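Local coordinates for protein AAR187Cp (Eremothecium gossypii, PDB 3ZIL) that probably regulates the establishment of sister-chromatid cohesion by acting on cohesin during chromosome segregation, at residues A[205-210]-A[235-240]. Numbering follows the deposited sequence.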
ATOM      1  N   GLU A 205      -7.822   8.167 -14.202  1.00 23.18           N
ATOM      2  CA  GLU A 205      -7.980   6.958 -14.985  1.00 24.33           C
ATOM      3  C   GLU A 205      -7.064   5.862 -14.423  1.00 23.08           C
ATOM      4  O   GLU A 205      -7.438   4.689 -14.408  1.00 20.71           O
ATOM      5  CB  GLU A 205      -7.757   7.168 -16.495  1.00 25.71           C
ATOM      6  CG  GLU A 205      -8.900   7.992 -17.060  1.00 28.33           C
ATOM      7  CD  GLU A 205      -8.866   8.118 -18.542  1.00 32.16           C
ATOM      8  OE1 GLU A 205      -7.967   7.496 -19.163  1.00 31.95           O
ATOM      9  OE2 GLU A 205      -9.709   8.877 -19.062  1.00 37.54           O
ATOM     10  N   GLU A 206      -5.884   6.238 -13.997  1.00 20.64           N
ATOM     11  CA  GLU A 206      -4.963   5.233 -13.339  1.00 24.34           C
ATOM     12  C   GLU A 206      -5.595   4.689 -12.063  1.00 20.97           C
ATOM     13  O   GLU A 206      -5.586   3.470 -11.813  1.00 20.29           O
ATOM     14  CB  GLU A 206      -3.642   5.879 -12.953  1.00 26.00           C
ATOM     15  CG  GLU A 206      -2.664   6.061 -14.125  1.00 34.75           C
ATOM     16  CD  GLU A 206      -1.291   6.550 -13.629  1.00 40.44           C
ATOM     17  OE1 GLU A 206      -0.669   5.970 -12.700  1.00 41.14           O
ATOM     18  OE2 GLU A 206      -0.847   7.580 -14.129  1.00 50.17           O
ATOM     19  N   TYR A 207      -6.185   5.598 -11.277  1.00 19.85           N
ATOM     20  CA  TYR A 207      -6.887   5.200 -10.047  1.00 21.40           C
ATOM     21  C   TYR A 207      -8.073   4.244 -10.330  1.00 19.49           C
ATOM     22  O   TYR A 207      -8.224   3.252  -9.615  1.00 16.69           O
ATOM     23  CB  TYR A 207      -7.278   6.342  -9.085  1.00 20.85           C
ATOM     24  CG  TYR A 207      -6.152   7.263  -8.699  1.00 20.30           C
ATOM     25  CD1 TYR A 207      -4.802   6.937  -8.968  1.00 21.50           C
ATOM     26  CD2 TYR A 207      -6.416   8.484  -8.084  1.00 19.02           C
ATOM     27  CE1 TYR A 207      -3.776   7.835  -8.625  1.00 21.25           C
ATOM     28  CE2 TYR A 207      -5.375   9.392  -7.780  1.00 20.47           C
ATOM     29  CZ  TYR A 207      -4.067   9.061  -8.039  1.00 20.04           C
ATOM     30  OH  TYR A 207      -3.028   9.951  -7.704  1.00 21.05           O
ATOM     31  N   ALA A 208      -8.879   4.552 -11.350  1.00 17.83           N
ATOM     32  CA  ALA A 208      -9.912   3.649 -11.835  1.00 16.61           C
ATOM     33  C   ALA A 208      -9.396   2.246 -12.138  1.00 18.35           C
ATOM     34  O   ALA A 208      -9.950   1.269 -11.605  1.00 16.68           O
ATOM     35  CB  ALA A 208     -10.712   4.251 -13.002  1.00 16.27           C
ATOM     36  N   GLN A 209      -8.308   2.155 -12.959  1.00 16.22           N
ATOM     37  CA  GLN A 209      -7.666   0.878 -13.259  1.00 18.30           C
ATOM     38  C   GLN A 209      -7.265   0.102 -12.074  1.00 17.33           C
ATOM     39  O   GLN A 209      -7.565  -1.118 -11.989  1.00 17.32           O
ATOM     40  CB  GLN A 209      -6.368   1.079 -14.126  1.00 19.15           C
ATOM     41  CG  GLN A 209      -6.690   1.745 -15.441  1.00 22.99           C
ATOM     42  CD  GLN A 209      -5.462   2.031 -16.264  1.00 31.13           C
ATOM     43  OE1 GLN A 209      -4.516   1.218 -16.295  1.00 33.60           O
ATOM     44  NE2 GLN A 209      -5.422   3.220 -16.886  1.00 32.26           N
ATOM     45  N   ALA A 210      -6.542   0.764 -11.157  1.00 16.23           N
ATOM     46  CA  ALA A 210      -6.044   0.123  -9.968  1.00 17.35           C
ATOM     47  C   ALA A 210      -7.226  -0.361  -9.102  1.00 16.85           C
ATOM     48  O   ALA A 210      -7.187  -1.458  -8.497  1.00 18.37           O
ATOM     49  CB  ALA A 210      -5.177   1.127  -9.139  1.00 15.97           C
ATOM     50  N   THR A 235     -11.192   5.024  -3.401  1.00 19.70           N
ATOM     51  CA  THR A 235     -12.586   5.367  -3.411  1.00 21.13           C
ATOM     52  C   THR A 235     -12.939   6.739  -2.816  1.00 22.63           C
ATOM     53  O   THR A 235     -14.120   7.124  -2.856  1.00 19.92           O
ATOM     54  CB  THR A 235     -13.468   4.253  -2.857  1.00 20.23           C
ATOM     55  OG1 THR A 235     -13.033   3.859  -1.547  1.00 19.04           O
ATOM     56  CG2 THR A 235     -13.469   3.057  -3.785  1.00 18.59           C
ATOM     57  N   ASN A 236     -11.931   7.472  -2.287  1.00 20.79           N
ATOM     58  CA  ASN A 236     -12.104   8.827  -1.812  1.00 21.99           C
ATOM     59  C   ASN A 236     -12.436   9.707  -3.018  1.00 23.93           C
ATOM     60  O   ASN A 236     -13.088  10.720  -2.884  1.00 25.50           O
ATOM     61  CB  ASN A 236     -10.833   9.387  -1.135  1.00 22.55           C
ATOM     62  CG  ASN A 236     -10.578   8.814   0.260  1.00 22.34           C
ATOM     63  OD1 ASN A 236     -11.493   8.310   0.927  1.00 21.64           O
ATOM     64  ND2 ASN A 236      -9.339   8.967   0.748  1.00 18.91           N
ATOM     65  N   HIS A 237     -11.967   9.325  -4.202  1.00 25.49           N
ATOM     66  CA  HIS A 237     -12.265  10.079  -5.432  1.00 24.31           C
ATOM     67  C   HIS A 237     -13.467   9.503  -6.054  1.00 27.01           C
ATOM     68  O   HIS A 237     -13.443   8.363  -6.560  1.00 26.05           O
ATOM     69  CB  HIS A 237     -11.057   9.964  -6.366  1.00 22.74           C
ATOM     70  CG  HIS A 237      -9.793  10.384  -5.697  1.00 21.78           C
ATOM     71  ND1 HIS A 237      -9.473  11.672  -5.541  1.00 20.19           N
ATOM     72  CD2 HIS A 237      -8.802   9.632  -5.021  1.00 21.93           C
ATOM     73  CE1 HIS A 237      -8.343  11.762  -4.822  1.00 22.97           C
ATOM     74  NE2 HIS A 237      -7.932  10.493  -4.520  1.00 20.81           N
ATOM     75  N   THR A 238     -14.565  10.253  -5.976  1.00 32.14           N
ATOM     76  CA  THR A 238     -15.869   9.723  -6.354  1.00 31.05           C
ATOM     77  C   THR A 238     -15.907   9.430  -7.831  1.00 31.29           C
ATOM     78  O   THR A 238     -16.610   8.507  -8.246  1.00 30.84           O
ATOM     79  CB  THR A 238     -17.052  10.644  -5.943  1.00 33.94           C
ATOM     80  OG1 THR A 238     -16.786  11.940  -6.421  1.00 37.46           O
ATOM     81  CG2 THR A 238     -17.137  10.742  -4.433  1.00 31.59           C
ATOM     82  N   THR A 239     -15.117  10.151  -8.634  1.00 27.06           N
ATOM     83  CA  THR A 239     -15.084   9.793 -10.049  1.00 25.98           C
ATOM     84  C   THR A 239     -14.514   8.363 -10.338  1.00 24.90           C
ATOM     85  O   THR A 239     -14.932   7.738 -11.311  1.00 21.69           O
ATOM     86  CB  THR A 239     -14.516  10.882 -10.992  1.00 29.17           C
ATOM     87  OG1 THR A 239     -13.115  10.836 -11.009  1.00 37.14           O
ATOM     88  CG2 THR A 239     -14.878  12.227 -10.544  1.00 26.67           C
ATOM     89  N   VAL A 240     -13.622   7.851  -9.468  1.00 20.83           N
ATOM     90  CA  VAL A 240     -13.209   6.416  -9.476  1.00 18.01           C
ATOM     91  C   VAL A 240     -14.388   5.484  -9.294  1.00 19.31           C
ATOM     92  O   VAL A 240     -14.479   4.440  -9.921  1.00 19.02           O
ATOM     93  CB  VAL A 240     -12.133   6.085  -8.367  1.00 17.89           C
ATOM     94  CG1 VAL A 240     -11.918   4.604  -8.264  1.00 15.78           C
ATOM     95  CG2 VAL A 240     -10.774   6.774  -8.656  1.00 17.14           C
TER
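Tyr207 and Val240 meet through aliphatic carbon in the all-helical Wap1 domain, where helix 201-215 packs against the short helix 238-243 and the turn that leads into it. CG2 of Val240 points at the base of the tyrosine and lies 3.5 Å from Tyr207 CB. That branch stands anti to the valine's own carbonyl carbon, which leaves CG1 (chi1 171°) as the methyl anti to the backbone N; CG1 lies loosely beside the Tyr207 carbonyl, 4.2 Å from its O. The backbones are close here, with the CA atoms of Ala208 and Val240 4.9 Å apart, a spacing consistent with the small side chain of Ala208.

Farther out along the tyrosine, its ring crosses the imidazole of His237 obliquely. The planes are inclined by 45° and the centroids lie 5.6 Å apart; Tyr207 CE2 sits over one face of the imidazole. Both side chains also touch Pro199 in the loop before helix 201-215, and Tyr207 OH hydrogen-bonds to Val196 N, tying down the far end of the phenol. The rings come closest between Tyr207 CD2 and His237 CD2, at 4.0 Å.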